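Local structure of pullulanase (2WAN) at residues L119-E122 / K123-L126; F802-S805 / R806-Q809; K811-F814 / D815-S819. The protein hydrolyses alpha-1,6-glucosidic linkages in pullulan and, as a debranching enzyme, probably those at the branch points of starch-type polysaccharides. One frame throughout, in Å; residues are numbered along the deposited sequence.

Contact 1: residues L119-E122 / K123-L126; sequences LDDE and KTVL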
loop_
_atom_site.group_PDB
_atom_site.type_symbol
_atom_site.label_atom_id
_atom_site.label_comp_id
_atom_site.label_asym_id
_atom_site.label_seq_id
_atom_site.Cartn_x
_atom_site.Cartn_y
_atom_site.Cartn_z
ATOM N N LEU A 119 -12.610 2.127 25.116
ATOM C CA LEU A 119 -11.748 1.489 26.083
ATOM C C LEU A 119 -10.437 1.186 25.357
ATOM O O LEU A 119 -10.351 0.227 24.569
ATOM C CB LEU A 119 -12.418 0.218 26.639
ATOM C CG LEU A 119 -11.753 -0.525 27.803
ATOM C CD1 LEU A 119 -11.664 0.364 29.076
ATOM C CD2 LEU A 119 -12.502 -1.831 28.102
ATOM N N ASP A 120 -9.428 2.026 25.594
ATOM C CA ASP A 120 -8.168 1.957 24.836
ATOM C C ASP A 120 -7.025 1.286 25.569
ATOM O O ASP A 120 -5.948 1.108 25.008
ATOM C CB ASP A 120 -7.737 3.348 24.335
ATOM C CG ASP A 120 -8.482 3.777 23.080
ATOM O OD1 ASP A 120 -8.932 2.904 22.288
ATOM O OD2 ASP A 120 -8.618 4.999 22.868
ATOM N N ASP A 121 -7.248 0.932 26.836
ATOM C CA ASP A 121 -6.309 0.112 27.599
ATOM C C ASP A 121 -7.151 -0.618 28.649
ATOM O O ASP A 121 -8.346 -0.368 28.758
ATOM C CB ASP A 121 -5.213 0.972 28.255
ATOM C CG ASP A 121 -3.924 0.205 28.522
ATOM O OD1 ASP A 121 -2.850 0.846 28.521
ATOM O OD2 ASP A 121 -3.955 -1.033 28.725
ATOM N N GLU A 122 -6.541 -1.521 29.399
ATOM C CA GLU A 122 -7.287 -2.284 30.400
ATOM C C GLU A 122 -8.056 -1.384 31.382
ATOM O O GLU A 122 -9.196 -1.681 31.728
ATOM C CB GLU A 122 -6.388 -3.284 31.130
ATOM C CG GLU A 122 -5.270 -2.683 31.947
ATOM C CD GLU A 122 -4.855 -3.579 33.101
ATOM O OE1 GLU A 122 -5.705 -4.344 33.608
ATOM O OE2 GLU A 122 -3.674 -3.516 33.500
ATOM N N LYS A 123 -7.447 -0.263 31.773
ATOM C CA LYS A 123 -8.075 0.668 32.719
ATOM C C LYS A 123 -8.124 2.115 32.209
ATOM O O LYS A 123 -8.086 3.059 33.006
ATOM C CB LYS A 123 -7.341 0.614 34.068
ATOM C CG LYS A 123 -7.362 -0.745 34.766
ATOM C CD LYS A 123 -6.398 -0.753 35.952
ATOM C CE LYS A 123 -6.437 -2.066 36.702
ATOM N NZ LYS A 123 -5.180 -2.292 37.464
ATOM N N THR A 124 -8.212 2.294 30.887
ATOM C CA THR A 124 -8.209 3.632 30.283
ATOM C C THR A 124 -9.354 3.818 29.299
ATOM O O THR A 124 -9.523 3.021 28.360
ATOM C CB THR A 124 -6.869 3.939 29.575
ATOM O OG1 THR A 124 -5.784 3.762 30.491
ATOM C CG2 THR A 124 -6.846 5.363 29.022
ATOM N N VAL A 125 -10.134 4.872 29.519
ATOM C CA VAL A 125 -11.227 5.252 28.633
ATOM C C VAL A 125 -10.934 6.615 28.006
ATOM O O VAL A 125 -10.515 7.552 28.705
ATOM C CB VAL A 125 -12.594 5.296 29.369
ATOM C CG1 VAL A 125 -13.691 5.870 28.481
ATOM C CG2 VAL A 125 -12.979 3.905 29.867
ATOM N N LEU A 126 -11.130 6.702 26.688
ATOM C CA LEU A 126 -11.002 7.952 25.945
ATOM C C LEU A 126 -12.391 8.438 25.569
ATOM O O LEU A 126 -13.072 7.816 24.755
ATOM C CB LEU A 126 -10.134 7.753 24.687
ATOM C CG LEU A 126 -9.959 8.985 23.784
ATOM C CD1 LEU A 126 -8.886 9.903 24.361
ATOM C CD2 LEU A 126 -9.583 8.589 22.359
HETATM O O HOH W 1 -3.368 3.678 29.119
#
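The carbonyl of T124 serves two successive amides across this tight antiparallel hairpin, and that sharing marks a beta bulge. D120 N donates to T124 O at 2.9 Å, while D121 N reaches the same T124 O in a weak bond at 3.4 Å. In return T124 N points almost straight (176°) at D121 O, though that bond too is weak. D121 to T124 form a type I turn, and within it D121 OD2 is met on its anti side by E122 N at 2.7 Å. The other oxygen, D121 OD1, accepts from a water that also bonds T124 OG1 at 2.8 Å; OG1 stands beside the backbone N (chi1 -55°), on the same face of the sheet as D121. On the opposite face, L119 CD1 lies 3.9 Å from V125 CG2, and I300 of a neighbouring strand touches both residues. The side chain of D120 runs obliquely over that of L126, OD2 lying 3.6 Å from L126 CB, but its charge is met by R303 and its OD1 by the amide of N304. One aspartate thus ties the hairpin to the chain around R303, whereas the other organises the turn itself, half through backbone and half through water.

Contact 2: residues F802-S805 / R806-Q809; sequences FDWS and RKAQ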
loop_
_atom_site.group_PDB
_atom_site.type_symbol
_atom_site.label_atom_id
_atom_site.label_comp_id
_atom_site.label_asym_id
_atom_site.label_seq_id
_atom_site.Cartn_x
_atom_site.Cartn_y
_atom_site.Cartn_z
ATOM N N PHE A 802 -8.707 -5.037 -24.231
ATOM C CA PHE A 802 -7.641 -5.219 -25.217
ATOM C C PHE A 802 -8.320 -5.385 -26.585
ATOM O O PHE A 802 -8.970 -6.404 -26.857
ATOM C CB PHE A 802 -6.781 -6.446 -24.876
ATOM C CG PHE A 802 -5.750 -6.206 -23.798
ATOM C CD1 PHE A 802 -6.021 -5.389 -22.695
ATOM C CD2 PHE A 802 -4.513 -6.835 -23.884
ATOM C CE1 PHE A 802 -5.042 -5.182 -21.691
ATOM C CE2 PHE A 802 -3.543 -6.648 -22.889
ATOM C CZ PHE A 802 -3.806 -5.827 -21.801
ATOM N N ASP A 803 -8.203 -4.350 -27.429
ATOM C CA ASP A 803 -8.696 -4.391 -28.786
ATOM C C ASP A 803 -7.511 -4.906 -29.594
ATOM O O ASP A 803 -6.557 -4.157 -29.874
ATOM C CB ASP A 803 -9.127 -2.976 -29.230
ATOM C CG ASP A 803 -9.367 -2.876 -30.734
ATOM O OD1 ASP A 803 -9.277 -3.896 -31.435
ATOM O OD2 ASP A 803 -9.651 -1.761 -31.220
ATOM N N TRP A 804 -7.544 -6.201 -29.923
ATOM C CA TRP A 804 -6.380 -6.859 -30.509
ATOM C C TRP A 804 -6.109 -6.463 -31.960
ATOM O O TRP A 804 -5.026 -6.714 -32.464
ATOM C CB TRP A 804 -6.487 -8.385 -30.354
ATOM C CG TRP A 804 -6.389 -8.832 -28.903
ATOM C CD1 TRP A 804 -7.416 -8.950 -28.001
ATOM C CD2 TRP A 804 -5.188 -9.178 -28.184
ATOM N NE1 TRP A 804 -6.932 -9.390 -26.785
ATOM C CE2 TRP A 804 -5.575 -9.536 -26.869
ATOM C CE3 TRP A 804 -3.826 -9.223 -28.528
ATOM C CZ2 TRP A 804 -4.647 -9.934 -25.885
ATOM C CZ3 TRP A 804 -2.893 -9.627 -27.546
ATOM C CH2 TRP A 804 -3.316 -9.984 -26.245
ATOM N N SER A 805 -7.082 -5.818 -32.617
ATOM C CA SER A 805 -6.829 -5.206 -33.920
ATOM C C SER A 805 -5.716 -4.157 -33.855
ATOM O O SER A 805 -5.064 -3.887 -34.864
ATOM C CB SER A 805 -8.110 -4.569 -34.524
ATOM O OG SER A 805 -8.432 -3.329 -33.928
ATOM N N ARG A 806 -5.508 -3.555 -32.688
ATOM C CA ARG A 806 -4.458 -2.534 -32.567
ATOM C C ARG A 806 -3.060 -3.144 -32.577
ATOM O O ARG A 806 -2.082 -2.486 -32.943
ATOM C CB ARG A 806 -4.682 -1.658 -31.342
ATOM C CG ARG A 806 -5.937 -0.797 -31.523
ATOM C CD ARG A 806 -6.190 0.121 -30.377
ATOM N NE ARG A 806 -5.335 1.318 -30.335
ATOM C CZ ARG A 806 -5.532 2.447 -31.020
ATOM N NH1 ARG A 806 -6.550 2.589 -31.878
ATOM N NH2 ARG A 806 -4.713 3.463 -30.829
ATOM N N LYS A 807 -2.951 -4.409 -32.181
ATOM C CA LYS A 807 -1.673 -5.091 -32.393
ATOM C C LYS A 807 -1.364 -5.305 -33.882
ATOM O O LYS A 807 -0.202 -5.208 -34.285
ATOM C CB LYS A 807 -1.591 -6.414 -31.612
ATOM C CG LYS A 807 -0.291 -7.227 -31.898
ATOM C CD LYS A 807 -0.185 -8.470 -30.986
ATOM C CE LYS A 807 1.092 -9.229 -31.332
ATOM N NZ LYS A 807 1.209 -10.440 -30.446
ATOM N N ALA A 808 -2.386 -5.589 -34.691
ATOM C CA ALA A 808 -2.196 -5.692 -36.128
ATOM C C ALA A 808 -1.829 -4.310 -36.701
ATOM O O ALA A 808 -0.876 -4.173 -37.479
ATOM C CB ALA A 808 -3.466 -6.227 -36.782
ATOM N N GLN A 809 -2.558 -3.297 -36.249
ATOM C CA GLN A 809 -2.385 -1.933 -36.751
ATOM C C GLN A 809 -1.020 -1.356 -36.391
ATOM O O GLN A 809 -0.412 -0.616 -37.191
ATOM C CB GLN A 809 -3.480 -1.044 -36.163
ATOM C CG GLN A 809 -3.401 0.423 -36.635
ATOM C CD GLN A 809 -4.622 1.225 -36.258
ATOM O OE1 GLN A 809 -5.393 0.848 -35.370
ATOM N NE2 GLN A 809 -4.811 2.355 -36.938
HETATM O O HOH W 2 -8.598 0.481 -32.874
HETATM O O HOH W 3 -7.582 -0.888 -34.880
#
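D803 and R806 cross at about a right angle at the start of a short helix, and their charged ends meet through water, not directly. D803 OD2 lies 3.8 Å from R806 CG, against the aliphatic part of the arginine, and the carboxylate and guanidinium planes stand 52° apart. The arginine chain bends at chi3 (77°), which turns its head aside to where a single water, in the plane of the guanidinium, accepts from NH1 and donates to D803 OD2. R806 NE is taken by the carbonyl of L783. The other carboxylate oxygen faces the helix start: S805 OG donates to D803 OD1 at 2.7 Å on the syn side, S805 N adds a weak capping bond, and N448 ND2 is a third donor to this oxygen. With alanine in place of D803, the S805 hydroxyl and amide and N448 ND2 would probably lose their shared acceptor, and the bridging water its carboxylate, leaving the first turn less firmly fixed. Backbone bonds reinforce the start, R806 N to D803 O at 3.1 Å and Q809 N to S805 O at 2.9 Å. A second water donates to both S805 OG and Q809 OE1.

W804 turns its indole the other way. F802 CB sits 3.4 Å above one ring face, offset toward the rim, while K807 CD approaches the ring edge, 4.5 Å from W804 CE3. The fully extended K807 carries its ammonium to E480 and S477 of helix 474-481, to the carbonyl of K472 and, by a cation-pi contact, to F814. With W804 NE1 bonded to the carbonyl of F443, the start of helix 805-809 and the residues leading into it are tied to helices 440-444, 474-481 and 811-826.

Contact 3: residues K811-F814 / D815-S819; sequences KDVF and DYFSS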
loop_
_atom_site.group_PDB
_atom_site.type_symbol
_atom_site.label_atom_id
_atom_site.label_comp_id
_atom_site.label_asym_id
_atom_site.label_seq_id
_atom_site.Cartn_x
_atom_site.Cartn_y
_atom_site.Cartn_z
ATOM N N LYS A 811 1.825 -3.147 -35.282
ATOM C CA LYS A 811 2.756 -4.255 -35.114
ATOM C C LYS A 811 4.205 -3.773 -35.001
ATOM O O LYS A 811 4.992 -4.362 -34.268
ATOM C CB LYS A 811 2.606 -5.280 -36.244
ATOM C CG LYS A 811 3.352 -6.601 -35.987
ATOM C CD LYS A 811 2.742 -7.350 -34.789
ATOM C CE LYS A 811 3.647 -8.423 -34.243
ATOM N NZ LYS A 811 4.279 -9.275 -35.255
ATOM N N ASP A 812 4.566 -2.705 -35.716
ATOM C CA ASP A 812 5.928 -2.172 -35.579
ATOM C C ASP A 812 6.188 -1.681 -34.143
ATOM O O ASP A 812 7.280 -1.880 -33.599
ATOM C CB ASP A 812 6.170 -1.009 -36.568
ATOM C CG ASP A 812 6.389 -1.473 -37.983
ATOM O OD1 ASP A 812 6.660 -2.670 -38.197
ATOM O OD2 ASP A 812 6.276 -0.607 -38.900
ATOM N N VAL A 813 5.192 -1.036 -33.529
ATOM C CA VAL A 813 5.308 -0.609 -32.135
ATOM C C VAL A 813 5.449 -1.827 -31.216
ATOM O O VAL A 813 6.348 -1.880 -30.373
ATOM C CB VAL A 813 4.091 0.195 -31.676
ATOM C CG1 VAL A 813 4.241 0.569 -30.179
ATOM C CG2 VAL A 813 3.927 1.446 -32.572
ATOM N N PHE A 814 4.594 -2.823 -31.419
ATOM C CA PHE A 814 4.698 -4.074 -30.652
ATOM C C PHE A 814 6.103 -4.685 -30.777
ATOM O O PHE A 814 6.712 -5.094 -29.770
ATOM C CB PHE A 814 3.615 -5.075 -31.113
ATOM C CG PHE A 814 3.620 -6.364 -30.345
ATOM C CD1 PHE A 814 4.540 -7.374 -30.640
ATOM C CD2 PHE A 814 2.718 -6.553 -29.306
ATOM C CE1 PHE A 814 4.560 -8.573 -29.904
ATOM C CE2 PHE A 814 2.720 -7.759 -28.581
ATOM C CZ PHE A 814 3.659 -8.762 -28.890
ATOM N N ASP A 815 6.613 -4.754 -32.003
ATOM C CA ASP A 815 7.953 -5.293 -32.249
ATOM C C ASP A 815 9.075 -4.474 -31.596
ATOM O O ASP A 815 10.064 -5.029 -31.101
ATOM C CB ASP A 815 8.182 -5.417 -33.748
ATOM C CG ASP A 815 7.333 -6.530 -34.383
ATOM O OD1 ASP A 815 6.756 -7.386 -33.659
ATOM O OD2 ASP A 815 7.262 -6.546 -35.625
ATOM N N TYR A 816 8.922 -3.154 -31.598
ATOM C CA TYR A 816 9.886 -2.281 -30.924
ATOM C C TYR A 816 9.905 -2.549 -29.420
ATOM O O TYR A 816 10.978 -2.717 -28.827
ATOM C CB TYR A 816 9.585 -0.812 -31.226
ATOM C CG TYR A 816 10.649 0.133 -30.705
ATOM C CD1 TYR A 816 10.585 0.651 -29.409
ATOM C CD2 TYR A 816 11.710 0.525 -31.525
ATOM C CE1 TYR A 816 11.571 1.502 -28.924
ATOM C CE2 TYR A 816 12.696 1.389 -31.063
ATOM C CZ TYR A 816 12.619 1.887 -29.767
ATOM O OH TYR A 816 13.592 2.733 -29.292
ATOM N N PHE A 817 8.724 -2.561 -28.797
ATOM C CA PHE A 817 8.629 -2.930 -27.371
ATOM C C PHE A 817 9.272 -4.293 -27.107
ATOM O O PHE A 817 10.073 -4.425 -26.186
ATOM C CB PHE A 817 7.181 -2.978 -26.898
ATOM C CG PHE A 817 6.596 -1.643 -26.489
ATOM C CD1 PHE A 817 6.488 -0.591 -27.416
ATOM C CD2 PHE A 817 6.063 -1.467 -25.216
ATOM C CE1 PHE A 817 5.899 0.620 -27.058
ATOM C CE2 PHE A 817 5.452 -0.251 -24.856
ATOM C CZ PHE A 817 5.380 0.794 -25.791
ATOM N N SER A 818 8.927 -5.294 -27.918
ATOM C CA SER A 818 9.455 -6.650 -27.744
ATOM C C SER A 818 10.976 -6.645 -27.856
ATOM O O SER A 818 11.663 -7.275 -27.050
ATOM C CB SER A 818 8.841 -7.609 -28.778
ATOM O OG SER A 818 9.459 -8.892 -28.702
ATOM N N SER A 819 11.511 -5.898 -28.821
ATOM C CA SER A 819 12.961 -5.878 -29.042
ATOM C C SER A 819 13.696 -5.256 -27.843
ATOM O O SER A 819 14.762 -5.745 -27.452
ATOM C CB SER A 819 13.309 -5.117 -30.334
ATOM O OG SER A 819 12.878 -5.848 -31.478
HETATM O O HOH W 4 6.155 -8.677 -37.048
HETATM O O HOH W 5 8.428 -4.672 -37.169
#
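V813 and F817, one helical turn apart, lie side by side and point the same way, with V813 CG1 3.5 Å from F817 CE1. The ring also closes on the backbone: F817 CD1 comes within 3.2 Å of V813 O, the carbonyl that accepts from F817 N in a nearly linear bond (177°). This is the dense side of helix 811-826. V813 rests on I757 and E761 of helix 753-769, F817 meets the ring of H764, and F814 packs on S477 and L481 of helix 474-481. S818 OG is satisfied by the carbonyl of E480. The helix comes after the eighth strand of the catalytic (beta/alpha)8 barrel, 773-777, with two short helices between, and these neighbours belong to the helical layer outside that barrel, the layout expected of an alpha-amylase-type domain.

Turned from this packing, K811 and D815 make a looser, hydrated pair. The lysine folds back at chi2 (66°) and chi4, which brings CE to 3.3 Å and NZ to 3.5 Å from D815 OD1 in a salt bridge. That same oxygen lies in the plane of the F814 ring at its edge, 3.7 Å from F814 CD1. One water joins K811 NZ to D815 OD2, and a second, 2.7 Å from D815 OD2, donates to it and to D812 OD1, probably easing the closeness of the two carboxylates.

Contact 1 comes first along the chain, in the hairpin of strands 114-121 and 124-129, part of a sheet near the N-terminal end of the modelled chain. Contacts 2 and 3 follow almost seven hundred residues later, on the far side of the chain's centre; the centres of contacts 1 and 2 are about 61 Å apart, those of contacts 1 and 3 about 62 Å. Contacts 2 and 3 lie on successive helices, 805-809 and 811-826, with centres about 13 Å apart, and meet where K807 NZ approaches F814 CZ at 3.4 Å. Both use helix 474-481 and thus help pack the barrel's outer shell, while contact 1 shapes a separate beta region.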